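Local coordinates for cobalamin biosynthesis protein CobN (Mycobacterium tuberculosis, PDB 7C6O) that probably serves as the large, catalytic subunit of the ATP-dependent cobaltochelatase that inserts cobalt into the corrin ring during cobalamin biosynthesis, at residues E796-Q810 and R830-F842. Sequence-based numbering, arbitrary orientation.
Sequences EVIPRLAGTATEIEQ and RGLVNVLPTGRNF
Val833 opens the contact with its two methyls split between partners: CG1, anti to the backbone N (chi1 165°), packs on Arg800 CD at 3.7 Å, while CG2 meets Val797 CG2, the two valines crossing at about a right angle. Ile720 of helix 710-722 also packs on Val833. A water near Asn834 O accepts from Arg800 NH1 and Arg840 NH1, so that one solvent molecule lies between the two guanidinium groups. Leu836 is held through both its side chain and its carbonyl. Leu836 CB lies 3.6 Å from Arg800 CB, with Leu836 CD1 against Leu801 CD2, the leucines side by side and pointing the same way; Leu836 O accepts from Arg800 NH1 at 2.8 Å, close to both the guanidinium and carbonyl planes. Arg800 NE makes a salt bridge to Glu796 OE1 (2.7 Å), nearly in the guanidinium plane. Pro837, after a cis peptide bond, sets CB 3.2 Å from Arg800 O and near Gly803 CA. Thr838 N donates to a second water that bridges to Arg800 O and Thr804 OG1. Thr838 OG1 sits between the backbone N and the carbonyl carbon (chi1 54°), which puts it against Glu807 OE2, to whose anti lone pair it donates at 2.7 Å; this buried carboxylate is further held by His702, Gly705 and Leu613. Gly839 passes close to the start of helix 807-815, its O 3.2 Å from Gln810 CG. Polar and apolar contacts together thus pack an irregular, cis-proline-containing loop against the end of helix 784-801, the 3-10 link and the first turn of helix 807-815, within the CobN/magnesium chelatase family region.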
# COMPACT_ATOMS: atom_id res chain seq x y z
N GLU A 796 9.19 3.31 25.64
CA GLU A 796 8.99 3.07 24.22
C GLU A 796 8.26 4.21 23.51
O GLU A 796 8.76 4.72 22.51
CB GLU A 796 8.22 1.76 24.00
CG GLU A 796 8.96 0.53 24.47
CD GLU A 796 10.19 0.22 23.63
OE1 GLU A 796 10.29 0.75 22.50
OE2 GLU A 796 11.04 -0.56 24.10
N VAL A 797 7.09 4.62 24.01
CA VAL A 797 6.27 5.59 23.29
C VAL A 797 7.01 6.92 23.14
O VAL A 797 7.17 7.44 22.04
CB VAL A 797 4.92 5.78 24.00
CG1 VAL A 797 4.06 6.78 23.24
CG2 VAL A 797 4.20 4.45 24.15
N ILE A 798 7.47 7.48 24.26
CA ILE A 798 8.09 8.81 24.22
C ILE A 798 9.37 8.82 23.39
O ILE A 798 9.51 9.71 22.53
CB ILE A 798 8.31 9.33 25.65
CG1 ILE A 798 6.97 9.57 26.33
CG2 ILE A 798 9.15 10.61 25.64
CD1 ILE A 798 6.13 10.61 25.64
N PRO A 799 10.34 7.91 23.58
CA PRO A 799 11.54 7.96 22.72
C PRO A 799 11.23 7.77 21.25
O PRO A 799 11.89 8.38 20.40
CB PRO A 799 12.40 6.82 23.28
CG PRO A 799 11.95 6.66 24.68
CD PRO A 799 10.48 6.90 24.64
N ARG A 800 10.25 6.93 20.91
CA ARG A 800 9.90 6.72 19.51
C ARG A 800 9.18 7.94 18.94
O ARG A 800 9.44 8.33 17.80
CB ARG A 800 9.06 5.46 19.36
CG ARG A 800 9.83 4.19 19.67
CD ARG A 800 8.91 2.98 19.76
NE ARG A 800 9.65 1.76 20.06
CZ ARG A 800 10.20 0.98 19.14
NH1 ARG A 800 10.08 1.27 17.85
NH2 ARG A 800 10.86 -0.11 19.51
N LEU A 801 8.27 8.53 19.71
CA LEU A 801 7.64 9.78 19.29
C LEU A 801 8.69 10.85 19.00
O LEU A 801 8.54 11.65 18.07
CB LEU A 801 6.65 10.27 20.34
CG LEU A 801 5.21 9.80 20.22
CD1 LEU A 801 4.36 10.35 21.37
CD2 LEU A 801 4.63 10.22 18.87
N ALA A 802 9.76 10.88 19.79
CA ALA A 802 10.81 11.87 19.60
C ALA A 802 11.45 11.80 18.22
O ALA A 802 12.00 12.80 17.75
CB ALA A 802 11.89 11.71 20.68
N GLY A 803 11.37 10.64 17.55
CA GLY A 803 11.91 10.51 16.21
C GLY A 803 11.21 11.37 15.18
O GLY A 803 11.75 11.57 14.09
N THR A 804 10.02 11.88 15.50
CA THR A 804 9.30 12.76 14.58
C THR A 804 10.12 13.99 14.23
O THR A 804 10.02 14.50 13.11
CB THR A 804 7.96 13.15 15.20
OG1 THR A 804 7.13 11.99 15.30
CG2 THR A 804 7.25 14.20 14.35
N ALA A 805 10.95 14.47 15.15
CA ALA A 805 11.76 15.66 14.89
C ALA A 805 12.84 15.43 13.84
O ALA A 805 13.50 16.39 13.44
CB ALA A 805 12.41 16.14 16.19
N THR A 806 13.03 14.19 13.36
CA THR A 806 14.02 13.89 12.34
C THR A 806 13.42 13.80 10.94
O THR A 806 14.15 13.48 9.99
CB THR A 806 14.75 12.58 12.66
OG1 THR A 806 13.89 11.47 12.37
CG2 THR A 806 15.15 12.53 14.12
N GLU A 807 12.12 14.06 10.78
CA GLU A 807 11.46 13.84 9.50
C GLU A 807 12.07 14.70 8.39
O GLU A 807 12.32 14.21 7.28
CB GLU A 807 9.96 14.13 9.62
CG GLU A 807 9.19 13.05 10.36
CD GLU A 807 7.80 13.51 10.75
OE1 GLU A 807 7.45 14.68 10.48
OE2 GLU A 807 7.05 12.70 11.34
N ILE A 808 12.31 15.98 8.67
CA ILE A 808 12.89 16.85 7.66
C ILE A 808 14.35 16.51 7.44
O ILE A 808 14.86 16.55 6.31
CB ILE A 808 12.68 18.32 8.05
CG1 ILE A 808 11.21 18.71 7.90
CG2 ILE A 808 13.56 19.23 7.21
CD1 ILE A 808 10.91 20.16 8.24
N GLU A 809 15.06 16.15 8.52
CA GLU A 809 16.45 15.71 8.37
C GLU A 809 16.55 14.50 7.45
O GLU A 809 17.48 14.40 6.65
CB GLU A 809 17.06 15.40 9.73
CG GLU A 809 18.55 15.09 9.69
CD GLU A 809 19.34 16.15 8.95
OE1 GLU A 809 20.02 15.80 7.96
OE2 GLU A 809 19.28 17.33 9.34
N GLN A 810 15.57 13.59 7.52
CA GLN A 810 15.62 12.40 6.68
C GLN A 810 15.30 12.73 5.22
O GLN A 810 15.80 12.06 4.32
CB GLN A 810 14.67 11.33 7.21
CG GLN A 810 15.16 10.63 8.48
CD GLN A 810 16.38 9.75 8.24
OE1 GLN A 810 16.73 9.43 7.10
NE2 GLN A 810 17.05 9.36 9.32
N ARG A 830 -3.74 2.03 17.24
CA ARG A 830 -4.31 0.69 17.26
C ARG A 830 -3.37 -0.30 17.95
O ARG A 830 -3.31 -1.48 17.57
CB ARG A 830 -4.64 0.23 15.84
CG ARG A 830 -5.77 -0.79 15.74
CD ARG A 830 -6.01 -1.16 14.28
NE ARG A 830 -7.23 -1.95 14.07
CZ ARG A 830 -7.25 -3.26 13.86
NH1 ARG A 830 -6.11 -3.95 13.85
NH2 ARG A 830 -8.40 -3.89 13.67
N GLY A 831 -2.63 0.16 18.95
CA GLY A 831 -1.75 -0.72 19.70
C GLY A 831 -0.52 -1.17 18.95
O GLY A 831 -0.00 -2.26 19.21
N LEU A 832 -0.02 -0.35 18.03
CA LEU A 832 1.11 -0.70 17.17
C LEU A 832 2.19 0.37 17.32
O LEU A 832 2.44 1.16 16.40
CB LEU A 832 0.65 -0.84 15.70
CG LEU A 832 -0.52 -1.79 15.44
CD1 LEU A 832 -1.02 -1.66 14.01
CD2 LEU A 832 -0.14 -3.23 15.75
N VAL A 833 2.84 0.39 18.49
CA VAL A 833 3.79 1.46 18.78
C VAL A 833 5.03 1.36 17.89
O VAL A 833 5.68 2.37 17.61
CB VAL A 833 4.13 1.45 20.28
CG1 VAL A 833 5.38 2.28 20.59
CG2 VAL A 833 2.95 2.00 21.08
N ASN A 834 5.37 0.16 17.40
CA ASN A 834 6.60 0.06 16.62
C ASN A 834 6.49 0.67 15.22
O ASN A 834 7.48 0.63 14.48
CB ASN A 834 7.07 -1.40 16.54
CG ASN A 834 6.25 -2.25 15.57
OD1 ASN A 834 5.11 -1.91 15.23
ND2 ASN A 834 6.82 -3.37 15.15
N VAL A 835 5.34 1.24 14.84
CA VAL A 835 5.32 2.06 13.63
C VAL A 835 6.05 3.37 13.86
O VAL A 835 6.42 4.05 12.89
CB VAL A 835 3.88 2.31 13.12
CG1 VAL A 835 3.13 0.99 12.96
CG2 VAL A 835 3.14 3.27 14.05
N LEU A 836 6.26 3.75 15.11
CA LEU A 836 7.11 4.84 15.54
C LEU A 836 8.51 4.32 15.83
O LEU A 836 8.67 3.18 16.29
CB LEU A 836 6.53 5.51 16.78
CG LEU A 836 5.04 5.85 16.71
CD1 LEU A 836 4.54 6.46 18.03
CD2 LEU A 836 4.75 6.79 15.55
N PRO A 837 9.56 5.11 15.56
CA PRO A 837 9.55 6.49 15.09
C PRO A 837 9.20 6.65 13.62
O PRO A 837 9.32 5.71 12.83
CB PRO A 837 10.99 6.95 15.33
CG PRO A 837 11.78 5.71 15.11
CD PRO A 837 10.94 4.60 15.71
N THR A 838 8.76 7.85 13.25
CA THR A 838 8.55 8.18 11.85
C THR A 838 9.88 8.62 11.24
O THR A 838 10.95 8.45 11.84
CB THR A 838 7.46 9.25 11.71
OG1 THR A 838 7.79 10.38 12.52
CG2 THR A 838 6.11 8.68 12.14
N GLY A 839 9.83 9.19 10.04
CA GLY A 839 11.05 9.51 9.33
C GLY A 839 11.69 8.32 8.65
O GLY A 839 12.88 8.36 8.35
N ARG A 840 10.92 7.26 8.38
CA ARG A 840 11.44 6.03 7.82
C ARG A 840 10.72 5.68 6.52
O ARG A 840 9.58 6.09 6.29
CB ARG A 840 11.31 4.87 8.83
CG ARG A 840 12.08 5.09 10.12
CD ARG A 840 12.02 3.88 11.04
NE ARG A 840 10.70 3.68 11.62
CZ ARG A 840 10.39 2.71 12.48
NH1 ARG A 840 11.31 1.84 12.85
NH2 ARG A 840 9.16 2.62 12.95
N ASN A 841 11.40 4.92 5.67
CA ASN A 841 10.84 4.44 4.41
C ASN A 841 10.12 3.13 4.69
O ASN A 841 10.70 2.05 4.61
CB ASN A 841 11.95 4.27 3.38
CG ASN A 841 11.44 3.79 2.03
OD1 ASN A 841 10.24 3.86 1.75
ND2 ASN A 841 12.35 3.29 1.20
N PHE A 842 8.82 3.22 5.01
CA PHE A 842 8.19 2.09 5.68
C PHE A 842 7.97 0.91 4.74
O PHE A 842 7.91 1.04 3.51
CB PHE A 842 6.88 2.50 6.37
CG PHE A 842 5.78 3.04 5.46
CD1 PHE A 842 5.25 2.29 4.42
CD2 PHE A 842 5.20 4.28 5.73
CE1 PHE A 842 4.22 2.79 3.63
CE2 PHE A 842 4.17 4.78 4.95
CZ PHE A 842 3.68 4.04 3.90
O HOH W 1 10.19 0.20 14.92
O HOH W 2 7.78 9.22 15.75
O HOH W 3 13.55 8.18 13.03